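Local coordinates for cell wall surface anchor family protein (Jo),Cell wall surface anchor family protein (In) (Streptococcus pneumoniae, PDB 5MKC) that serves as a pair of split-domain partners, Jo and In, derived from a pneumococcal pilus adhesin, that weld themselves together autocatalytically through an isopeptide bond, at residues Thr29-Ile34 against Phe223-Ile228; Tyr53-Val56 against Thr61-Lys64; Thr132-Ala135 against Ser139-Glu142; Leu210-Lys213 against Asn218-Arg221. One frame throughout, in Å; residues are numbered along the deposited sequence.

Overall arrangement
Contact 2 lies in the part before the unmodelled residues 91-97, probably Jo, contacts 3 and 4 lie in the other part, probably In, and contact 1 probably joins the two. Contacts 1, 2 and 4 form one cluster: the centres of contacts 1 and 2 are about 11 Å apart, those of contacts 2 and 4 about 14 Å. Leu-62 and Phe-223 pack where they meet, with Phe-223 CA 3.7 Å from Leu-62 CD1, and Leu-62 CD2 lies 4.0 Å from Arg-221 CB. Lys-64 of contact 2 carries the covalent link to Asn-205. Contact 3 stands apart, its centre about 26 Å from contact 1 and about 19 Å from contact 2, beside a sulfate probably from the crystallisation liquor.

Contact 1: Thr29-Ile34 against Phe223-Ile228; sequences TPYQII and FPIPKI
A tyrosine laid across a proline-rich loop makes this buried contact between the engineered fusion's two parts, strand 29-35, probably of Jo, and the run into strand 227-228, probably of In. The backbones are not strand partners: Tyr-31 CA and Pro-224 CA, the nearest pair there, are still 7.5 Å apart, so side chains do the joining. Tyr-31 has CG between its backbone N and carbonyl carbon (chi1 54°), which sends the ring across to the loop. Pro-224 CB sits over the centre of one ring face, 3.8 Å from the centroid and only 11° off the normal, a clear CH-pi contact. Past the ring, the hydroxyl accepts a hydrogen bond from Ile-225 N, the N to OH distance being 3.0 Å and the N-H...O angle 151°. Face and phenol end thus meet successive loop residues, which together restrict how the ring can tilt.

A water extends the polar link. It donates to Ile-225 O at 2.6 Å, accepts from Lys-227 NZ and also bonds Tyr-31 OH, so hydroxyl, carbonyl and ammonium meet at one point. Lys-227, bent at its last torsion, carries its chain across Ile-33 at about a right angle, CE lying 3.6 Å from Ile-33 CD1, while NZ forms its salt bridge with Asp-203.

Around this core, strand 29-35 pairs with strands 21-24 and 44-57, Tyr-24 meets the Tyr-31 ring, Pro-50 of strand 44-57 touches both Tyr-31 and Pro-224, and Phe-223 and Pro-226 pack on strand 60-69.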
loop_
_atom_site.group_PDB
_atom_site.type_symbol
_atom_site.label_atom_id
_atom_site.label_comp_id
_atom_site.label_asym_id
_atom_site.label_seq_id
_atom_site.Cartn_x
_atom_site.Cartn_y
_atom_site.Cartn_z
ATOM N N THR A 29 13.702 -8.509 -11.043
ATOM C CA THR A 29 13.215 -8.182 -12.387
ATOM C C THR A 29 12.601 -6.774 -12.387
ATOM O O THR A 29 12.096 -6.325 -11.377
ATOM C CB THR A 29 12.153 -9.193 -12.901
ATOM O OG1 THR A 29 11.033 -9.214 -12.024
ATOM C CG2 THR A 29 12.706 -10.585 -12.965
ATOM N N PRO A 30 12.649 -6.070 -13.528
ATOM C CA PRO A 30 12.164 -4.693 -13.595
ATOM C C PRO A 30 10.661 -4.560 -13.790
ATOM O O PRO A 30 10.019 -5.461 -14.305
ATOM C CB PRO A 30 12.896 -4.127 -14.803
ATOM C CG PRO A 30 13.224 -5.295 -15.653
ATOM C CD PRO A 30 13.174 -6.535 -14.820
ATOM N N TYR A 31 10.100 -3.457 -13.315
ATOM C CA TYR A 31 8.744 -3.050 -13.673
ATOM C C TYR A 31 8.788 -1.645 -14.259
ATOM O O TYR A 31 9.616 -0.844 -13.875
ATOM C CB TYR A 31 7.802 -3.104 -12.483
ATOM C CG TYR A 31 8.233 -2.334 -11.246
ATOM C CD1 TYR A 31 7.872 -1.014 -11.063
ATOM C CD2 TYR A 31 8.952 -2.960 -10.223
ATOM C CE1 TYR A 31 8.233 -0.314 -9.907
ATOM C CE2 TYR A 31 9.332 -2.257 -9.083
ATOM C CZ TYR A 31 8.964 -0.933 -8.927
ATOM O OH TYR A 31 9.326 -0.243 -7.788
ATOM N N GLN A 32 7.936 -1.373 -15.236
ATOM C CA GLN A 32 7.919 -0.080 -15.885
ATOM C C GLN A 32 7.199 0.920 -14.997
ATOM O O GLN A 32 6.334 0.535 -14.203
ATOM C CB GLN A 32 7.205 -0.178 -17.236
ATOM C CG GLN A 32 7.761 -1.267 -18.155
ATOM C CD GLN A 32 9.288 -1.174 -18.356
ATOM O OE1 GLN A 32 10.058 -2.102 -17.963
ATOM N NE2 GLN A 32 9.738 -0.044 -18.918
ATOM N N ILE A 33 7.567 2.194 -15.106
ATOM C CA ILE A 33 6.830 3.251 -14.415
ATOM C C ILE A 33 6.488 4.354 -15.384
ATOM O O ILE A 33 7.262 4.633 -16.260
ATOM C CB ILE A 33 7.581 3.851 -13.211
ATOM C CG1 ILE A 33 8.903 4.461 -13.644
ATOM C CG2 ILE A 33 7.790 2.821 -12.116
ATOM C CD1 ILE A 33 9.790 4.796 -12.469
ATOM N N ILE A 34 5.314 4.961 -15.215
ATOM C CA ILE A 34 4.806 5.971 -16.142
ATOM C C ILE A 34 4.072 7.110 -15.426
ATOM O O ILE A 34 3.768 7.014 -14.248
ATOM C CB ILE A 34 3.855 5.353 -17.175
ATOM C CG1 ILE A 34 2.569 4.886 -16.484
ATOM C CG2 ILE A 34 4.560 4.218 -17.924
ATOM C CD1 ILE A 34 1.458 4.559 -17.454
ATOM N N PHE A 223 5.661 -5.311 -3.234
ATOM C CA PHE A 223 4.819 -4.368 -3.962
ATOM C C PHE A 223 5.743 -3.459 -4.793
ATOM O O PHE A 223 6.847 -3.132 -4.358
ATOM C CB PHE A 223 4.082 -3.453 -2.985
ATOM C CG PHE A 223 3.001 -4.117 -2.177
ATOM C CD1 PHE A 223 1.675 -3.907 -2.487
ATOM C CD2 PHE A 223 3.298 -4.836 -1.034
ATOM C CE1 PHE A 223 0.662 -4.473 -1.735
ATOM C CE2 PHE A 223 2.289 -5.383 -0.240
ATOM C CZ PHE A 223 0.969 -5.213 -0.599
ATOM N N PRO A 224 5.277 -3.000 -5.961
ATOM C CA PRO A 224 6.000 -1.971 -6.723
ATOM C C PRO A 224 5.820 -0.585 -6.088
ATOM O O PRO A 224 4.837 -0.369 -5.361
ATOM C CB PRO A 224 5.334 -2.023 -8.082
ATOM C CG PRO A 224 3.904 -2.402 -7.768
ATOM C CD PRO A 224 3.983 -3.344 -6.574
ATOM N N ILE A 225 6.736 0.340 -6.384
ATOM C CA ILE A 225 6.816 1.606 -5.676
ATOM C C ILE A 225 6.675 2.826 -6.601
ATOM O O ILE A 225 7.499 3.052 -7.467
ATOM C CB ILE A 225 8.167 1.773 -4.944
ATOM C CG1 ILE A 225 8.623 0.517 -4.202
ATOM C CG2 ILE A 225 8.074 2.903 -3.946
ATOM C CD1 ILE A 225 7.731 0.039 -3.096
ATOM N N PRO A 226 5.683 3.677 -6.354
ATOM C CA PRO A 226 5.565 4.962 -7.050
ATOM C C PRO A 226 6.657 5.937 -6.677
ATOM O O PRO A 226 7.332 5.714 -5.695
ATOM C CB PRO A 226 4.227 5.506 -6.545
ATOM C CG PRO A 226 3.483 4.309 -6.031
ATOM C CD PRO A 226 4.550 3.437 -5.445
ATOM N N LYS A 227 6.840 6.995 -7.454
ATOM C CA LYS A 227 7.864 8.013 -7.172
ATOM C C LYS A 227 7.300 9.401 -7.437
ATOM O O LYS A 227 6.466 9.595 -8.340
ATOM C CB LYS A 227 9.097 7.883 -8.069
ATOM C CG LYS A 227 9.682 6.504 -8.273
ATOM C CD LYS A 227 10.975 6.658 -9.065
ATOM C CE LYS A 227 11.620 5.340 -9.471
ATOM N NZ LYS A 227 12.375 4.781 -8.327
ATOM N N ILE A 228 7.793 10.368 -6.663
ATOM C CA ILE A 228 7.413 11.757 -6.809
ATOM C C ILE A 228 8.604 12.692 -6.703
ATOM O O ILE A 228 9.640 12.368 -6.099
ATOM C CB ILE A 228 6.371 12.177 -5.754
ATOM C CG1 ILE A 228 6.991 12.163 -4.351
ATOM C CG2 ILE A 228 5.129 11.314 -5.849
ATOM C CD1 ILE A 228 6.017 12.521 -3.256
HETATM O O HOH W 1 10.101 2.793 -7.874
#

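Contact 2: Tyr53-Val56 against Thr61-Lys64; sequences YERV and TLSK
Leu-62 holds CG between its backbone N and carbonyl carbon (chi1 59°), and from there its CD1 comes alongside Arg-55 CB at 3.9 Å; Arg-55, with CG opposite its own N, then runs out extended beyond the leucine. The two residues form the hydrogen-bonded pair of a beta hairpin, strands 44-57 and 60-69, which lies in the part of the fusion that is probably Jo. The short segments run at 156° to one another, as expected of twisted antiparallel neighbours. Evidence for the register is reciprocal: Arg-55 N donates to Leu-62 O at 2.7 Å, nearly straight at 169°, and Leu-62 N returns a bond to Arg-55 O at 3.0 Å. Glu-54 with Ser-63 and Val-56 with Thr-61 are the non-hydrogen-bonded pairs on either side, and their side chains share the other face of the sheet.

On that face Ser-63 CB lies 3.7 Å from Glu-54 CG, and Thr-61 CG2 rests against the glutamate's aliphatic stem and carboxylate. On the face of Arg-55 and Leu-62 the long polar ends leave the hairpin: the Arg-55 guanidinium makes a salt bridge with Asp-26, bonds Asp-222 O and has a cation-pi contact with Tyr-24. Lys-64 runs fully extended to the covalent link between its NZ and Asn-205 CG, the isopeptide bond, which probably joins Jo to In and where NZ also hydrogen-bonds Thr-208 OG1. Within the hairpin, Lys-64 N donates to Tyr-53 O at 3.2 Å, while Ser-63 CA makes a CA-H...O contact with that same Tyr-53 oxygen.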
loop_
_atom_site.group_PDB
_atom_site.type_symbol
_atom_site.label_atom_id
_atom_site.label_comp_id
_atom_site.label_asym_id
_atom_site.label_seq_id
_atom_site.Cartn_x
_atom_site.Cartn_y
_atom_site.Cartn_z
ATOM N N TYR A 53 0.218 -1.514 -12.159
ATOM C CA TYR A 53 0.426 -1.316 -10.729
ATOM C C TYR A 53 -0.019 -2.547 -9.928
ATOM O O TYR A 53 0.286 -2.659 -8.747
ATOM C CB TYR A 53 -0.235 -0.005 -10.226
ATOM C CG TYR A 53 -1.740 -0.011 -10.195
ATOM C CD1 TYR A 53 -2.439 -0.413 -9.036
ATOM C CD2 TYR A 53 -2.491 0.388 -11.303
ATOM C CE1 TYR A 53 -3.827 -0.431 -8.994
ATOM C CE2 TYR A 53 -3.881 0.338 -11.274
ATOM C CZ TYR A 53 -4.539 -0.053 -10.115
ATOM O OH TYR A 53 -5.921 -0.073 -10.091
ATOM N N GLU A 54 -0.668 -3.489 -10.596
ATOM C CA GLU A 54 -0.989 -4.804 -10.028
ATOM C C GLU A 54 0.091 -5.818 -10.401
ATOM O O GLU A 54 0.575 -5.847 -11.538
ATOM C CB GLU A 54 -2.309 -5.320 -10.590
ATOM C CG GLU A 54 -3.540 -4.777 -9.885
ATOM C CD GLU A 54 -4.859 -5.379 -10.351
ATOM O OE1 GLU A 54 -4.855 -6.373 -11.116
ATOM O OE2 GLU A 54 -5.905 -4.829 -9.940
ATOM N N ARG A 55 0.418 -6.691 -9.461
ATOM C CA ARG A 55 1.387 -7.763 -9.668
ATOM C C ARG A 55 0.790 -9.108 -9.277
ATOM O O ARG A 55 0.284 -9.264 -8.153
ATOM C CB ARG A 55 2.603 -7.520 -8.793
ATOM C CG ARG A 55 3.769 -8.459 -9.072
ATOM C CD ARG A 55 4.791 -8.378 -7.957
ATOM N NE ARG A 55 6.013 -9.086 -8.312
ATOM C CZ ARG A 55 6.991 -9.384 -7.473
ATOM N NH1 ARG A 55 6.933 -9.017 -6.210
ATOM N NH2 ARG A 55 8.038 -10.064 -7.917
ATOM N N VAL A 56 0.832 -10.070 -10.192
ATOM C CA VAL A 56 0.329 -11.414 -9.886
ATOM C C VAL A 56 1.418 -12.246 -9.214
ATOM O O VAL A 56 2.476 -12.495 -9.786
ATOM C CB VAL A 56 -0.192 -12.146 -11.132
ATOM C CG1 VAL A 56 -0.671 -13.534 -10.765
ATOM C CG2 VAL A 56 -1.329 -11.354 -11.768
ATOM N N THR A 61 -2.943 -11.581 -5.897
ATOM C CA THR A 61 -2.576 -10.319 -6.555
ATOM C C THR A 61 -2.291 -9.278 -5.513
ATOM O O THR A 61 -2.991 -9.216 -4.492
ATOM C CB THR A 61 -3.692 -9.833 -7.507
ATOM O OG1 THR A 61 -3.867 -10.792 -8.565
ATOM C CG2 THR A 61 -3.320 -8.515 -8.155
ATOM N N LEU A 62 -1.248 -8.484 -5.739
ATOM C CA LEU A 62 -1.070 -7.293 -4.953
ATOM C C LEU A 62 -0.899 -6.056 -5.830
ATOM O O LEU A 62 -0.705 -6.163 -7.042
ATOM C CB LEU A 62 0.043 -7.478 -3.925
ATOM C CG LEU A 62 1.432 -7.823 -4.431
ATOM C CD1 LEU A 62 2.030 -6.584 -5.076
ATOM C CD2 LEU A 62 2.331 -8.328 -3.321
ATOM N N SER A 63 -1.068 -4.880 -5.238
ATOM C CA SER A 63 -0.996 -3.635 -5.993
ATOM C C SER A 63 -0.584 -2.459 -5.107
ATOM O O SER A 63 -0.900 -2.421 -3.912
ATOM C CB SER A 63 -2.328 -3.329 -6.688
ATOM O OG SER A 63 -3.280 -2.707 -5.823
ATOM N N LYS A 64 0.093 -1.501 -5.720
ATOM C CA LYS A 64 0.352 -0.236 -5.071
ATOM C C LYS A 64 0.445 0.890 -6.113
ATOM O O LYS A 64 1.088 0.722 -7.148
ATOM C CB LYS A 64 1.635 -0.330 -4.268
ATOM C CG LYS A 64 1.962 0.932 -3.505
ATOM C CD LYS A 64 3.208 0.762 -2.641
ATOM C CE LYS A 64 3.443 1.941 -1.744
ATOM N NZ LYS A 64 4.766 1.838 -1.066
#

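Contact 3: Thr132-Ala135 against Ser139-Glu142; sequences TLTA and SRLE. With SO4 (sulfate ion), chain G.
A short hairpin-like return in the Ig-like domain, within the fusion part that is probably In, brings strand 131-135 back against strand 140-142 through a single backbone bridge, Thr-134 with Arg-140. Two hydrogen bonds flank it: Leu-141 N to Leu-133 O at 3.0 Å, and Ala-135 N to Ser-139 O at 2.9 Å. Farther along, a water replaces the direct link, accepting from Leu-133 N and donating to Leu-141 O.

Leu-133 and Leu-141 lie side by side and point the same way, CD2 of the former 3.7 Å from CD1 of the latter, both packing on Val-162. On the other side, Thr-134 CG2 touches Arg-140 CB at 3.9 Å. From there Arg-140 extends to a sulfate, probably from the crystallisation liquor: NH1 to O4 is a weak 3.4 Å hydrogen bond at the guanidinium edge, with Glu-142 CB against one face of that group. Asn-143 N also bonds the sulfate, and a nickel ion lies about 3 Å from the Arg-140 side chain.

The return is thus apolar on its leucine side and charged on its arginine side, but with so weak a sulfate bond little function can be read from the anion.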
loop_
_atom_site.group_PDB
_atom_site.type_symbol
_atom_site.label_atom_id
_atom_site.label_comp_id
_atom_site.label_asym_id
_atom_site.label_seq_id
_atom_site.Cartn_x
_atom_site.Cartn_y
_atom_site.Cartn_z
ATOM N N THR A 132 -8.015 4.509 5.284
ATOM C CA THR A 132 -9.138 3.588 5.183
ATOM C C THR A 132 -8.626 2.180 4.953
ATOM O O THR A 132 -7.660 1.971 4.230
ATOM C CB THR A 132 -10.179 3.974 4.063
ATOM O OG1 THR A 132 -9.629 3.771 2.752
ATOM C CG2 THR A 132 -10.584 5.441 4.207
ATOM N N LEU A 133 -9.270 1.218 5.598
ATOM C CA LEU A 133 -9.045 -0.198 5.335
ATOM C C LEU A 133 -10.411 -0.835 5.153
ATOM O O LEU A 133 -11.229 -0.885 6.086
ATOM C CB LEU A 133 -8.278 -0.890 6.461
ATOM C CG LEU A 133 -7.800 -2.323 6.122
ATOM C CD1 LEU A 133 -6.625 -2.292 5.162
ATOM C CD2 LEU A 133 -7.456 -3.128 7.368
ATOM N N THR A 134 -10.645 -1.292 3.920
ATOM C CA THR A 134 -11.918 -1.792 3.489
ATOM C C THR A 134 -11.707 -3.100 2.747
ATOM O O THR A 134 -10.599 -3.406 2.305
ATOM C CB THR A 134 -12.582 -0.783 2.527
ATOM O OG1 THR A 134 -11.714 -0.527 1.411
ATOM C CG2 THR A 134 -12.856 0.566 3.250
ATOM N N ALA A 135 -12.765 -3.893 2.631
ATOM C CA ALA A 135 -12.665 -5.168 1.925
ATOM C C ALA A 135 -13.900 -5.409 1.053
ATOM O O ALA A 135 -14.969 -4.820 1.302
ATOM C CB ALA A 135 -12.476 -6.302 2.917
ATOM N N SER A 139 -16.873 -5.284 4.401
ATOM C CA SER A 139 -16.350 -4.993 5.739
ATOM C C SER A 139 -15.368 -3.825 5.701
ATOM O O SER A 139 -14.866 -3.456 4.635
ATOM C CB SER A 139 -15.712 -6.229 6.384
ATOM O OG SER A 139 -14.542 -6.653 5.721
ATOM N N ARG A 140 -15.176 -3.196 6.858
ATOM C CA ARG A 140 -14.143 -2.202 7.006
ATOM C C ARG A 140 -13.754 -1.979 8.461
ATOM O O ARG A 140 -14.434 -2.437 9.382
ATOM C CB ARG A 140 -14.604 -0.890 6.381
ATOM C CG ARG A 140 -15.619 -0.096 7.169
ATOM C CD ARG A 140 -15.932 1.181 6.409
ATOM N NE ARG A 140 -16.966 1.907 7.119
ATOM C CZ ARG A 140 -16.741 2.892 7.978
ATOM N NH1 ARG A 140 -15.517 3.350 8.191
ATOM N NH2 ARG A 140 -17.762 3.440 8.606
ATOM N N LEU A 141 -12.633 -1.294 8.682
ATOM C CA LEU A 141 -12.332 -0.812 10.018
ATOM C C LEU A 141 -12.986 0.537 10.222
ATOM O O LEU A 141 -12.853 1.428 9.378
ATOM C CB LEU A 141 -10.825 -0.691 10.242
ATOM C CG LEU A 141 -10.052 -2.006 10.194
ATOM C CD1 LEU A 141 -8.606 -1.698 10.589
ATOM C CD2 LEU A 141 -10.692 -3.097 11.045
ATOM N N GLU A 142 -13.695 0.668 11.339
ATOM C CA GLU A 142 -14.317 1.919 11.727
ATOM C C GLU A 142 -13.799 2.249 13.114
ATOM O O GLU A 142 -14.046 1.509 14.074
ATOM C CB GLU A 142 -15.842 1.805 11.732
ATOM C CG GLU A 142 -16.542 3.123 12.121
ATOM C CD GLU A 142 -18.039 2.990 12.375
ATOM O OE1 GLU A 142 -18.589 1.872 12.302
ATOM O OE2 GLU A 142 -18.701 4.018 12.654
HETATM S S SO4 G . -13.181 6.278 10.883
HETATM O O1 SO4 G . -12.248 7.243 10.243
HETATM O O2 SO4 G . -13.637 6.851 12.180
HETATM O O3 SO4 G . -12.490 4.986 11.062
HETATM O O4 SO4 G . -14.346 5.999 10.021
HETATM O O HOH W 2 -11.104 2.407 7.488
#

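Contact 4: Leu210-Lys213 against Asn218-Arg221; sequences LHPK and NTVR
Thr-219 opens the contact, its CG2 lying 4.1 Å from Pro-212 CD, the two side chains crossing at about a right angle. Its carbonyl oxygen packs 3.4 Å from His-211 CD2 and probably receives a hydrogen bond from a water that also accepts from Lys-213 N at 2.9 Å, bridging the two segments. Val-220 follows, with CB 4.0 Å above one face of the His-211 imidazole, offset toward the rim near NE2. Val-220 CA also makes a CA-H...O contact with Leu-210 O.

At Arg-221 regular pairing begins: Leu-210 N donates to Arg-221 O at 2.8 Å and 169°, and Arg-221 N returns a bond to Leu-210 O at 2.9 Å. A bend at chi2 (-71°) folds the arginine back, and Thr-219 CG2 sits 3.5 Å above its guanidinium plane, offset toward the rim.

This antiparallel pair, strand 209-211 with 221-222, forms one edge of the five-stranded sheet of the probable In part. The guanidinium is covered on one face by a threonine methyl from its own segment, and Arg-221 NE makes its salt bridge with Glu-59, probably on the Jo side, so the charge of Arg-221 is balanced across what is probably the junction of the two parts.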
loop_
_atom_site.group_PDB
_atom_site.type_symbol
_atom_site.label_atom_id
_atom_site.label_comp_id
_atom_site.label_asym_id
_atom_site.label_seq_id
_atom_site.Cartn_x
_atom_site.Cartn_y
_atom_site.Cartn_z
ATOM N N LEU A 210 4.490 -8.028 1.279
ATOM C CA LEU A 210 3.480 -8.912 1.858
ATOM C C LEU A 210 4.163 -10.213 2.311
ATOM O O LEU A 210 4.881 -10.834 1.524
ATOM C CB LEU A 210 2.416 -9.256 0.813
ATOM C CG LEU A 210 1.430 -10.349 1.257
ATOM C CD1 LEU A 210 0.537 -9.882 2.391
ATOM C CD2 LEU A 210 0.558 -10.830 0.099
ATOM N N HIS A 211 3.997 -10.584 3.580
ATOM C CA HIS A 211 4.262 -11.961 4.048
ATOM C C HIS A 211 2.959 -12.718 4.073
ATOM O O HIS A 211 2.162 -12.504 4.967
ATOM C CB HIS A 211 4.863 -11.956 5.466
ATOM C CG HIS A 211 6.292 -11.516 5.512
ATOM N ND1 HIS A 211 6.675 -10.189 5.459
ATOM C CD2 HIS A 211 7.439 -12.232 5.593
ATOM C CE1 HIS A 211 7.993 -10.103 5.514
ATOM N NE2 HIS A 211 8.482 -11.329 5.588
ATOM N N PRO A 212 2.701 -13.543 3.064
ATOM C CA PRO A 212 1.333 -14.063 2.931
ATOM C C PRO A 212 0.935 -15.030 4.051
ATOM O O PRO A 212 -0.225 -15.105 4.354
ATOM C CB PRO A 212 1.310 -14.755 1.554
ATOM C CG PRO A 212 2.698 -14.646 0.994
ATOM C CD PRO A 212 3.592 -13.931 1.963
ATOM N N LYS A 213 1.878 -15.771 4.606
ATOM C CA LYS A 213 1.544 -16.895 5.503
ATOM C C LYS A 213 2.381 -16.850 6.776
ATOM O O LYS A 213 3.594 -16.834 6.703
ATOM C CB LYS A 213 1.812 -18.240 4.806
ATOM C CG LYS A 213 0.843 -18.614 3.686
ATOM C CD LYS A 213 1.189 -20.022 3.138
ATOM C CE LYS A 213 0.251 -20.534 2.036
ATOM N NZ LYS A 213 0.304 -19.686 0.801
ATOM N N ASN A 218 9.746 -17.005 5.960
ATOM C CA ASN A 218 10.686 -16.423 4.997
ATOM C C ASN A 218 10.115 -16.082 3.618
ATOM O O ASN A 218 10.841 -15.576 2.787
ATOM C CB ASN A 218 11.851 -17.388 4.769
ATOM C CG ASN A 218 12.615 -17.685 6.024
ATOM O OD1 ASN A 218 12.815 -18.849 6.362
ATOM N ND2 ASN A 218 13.064 -16.648 6.711
ATOM N N THR A 219 8.846 -16.382 3.357
ATOM C CA THR A 219 8.225 -16.023 2.085
ATOM C C THR A 219 7.745 -14.590 2.097
ATOM O O THR A 219 6.853 -14.222 2.865
ATOM C CB THR A 219 7.018 -16.922 1.766
ATOM O OG1 THR A 219 7.450 -18.261 1.716
ATOM C CG2 THR A 219 6.380 -16.590 0.439
ATOM N N VAL A 220 8.340 -13.806 1.203
ATOM C CA VAL A 220 8.069 -12.397 1.086
ATOM C C VAL A 220 7.810 -12.019 -0.389
ATOM O O VAL A 220 8.473 -12.523 -1.312
ATOM C CB VAL A 220 9.255 -11.592 1.658
ATOM C CG1 VAL A 220 10.529 -11.880 0.909
ATOM C CG2 VAL A 220 8.984 -10.128 1.566
ATOM N N ARG A 221 6.842 -11.123 -0.599
ATOM C CA ARG A 221 6.512 -10.618 -1.936
ATOM C C ARG A 221 6.506 -9.104 -1.951
ATOM O O ARG A 221 5.816 -8.463 -1.146
ATOM C CB ARG A 221 5.126 -11.066 -2.351
ATOM C CG ARG A 221 4.829 -12.530 -2.138
ATOM C CD ARG A 221 5.608 -13.381 -3.120
ATOM N NE ARG A 221 5.270 -14.789 -2.955
ATOM C CZ ARG A 221 6.065 -15.786 -3.313
ATOM N NH1 ARG A 221 7.271 -15.559 -3.849
ATOM N NH2 ARG A 221 5.683 -17.026 -3.081
HETATM O O HOH W 3 4.762 -15.397 4.404
#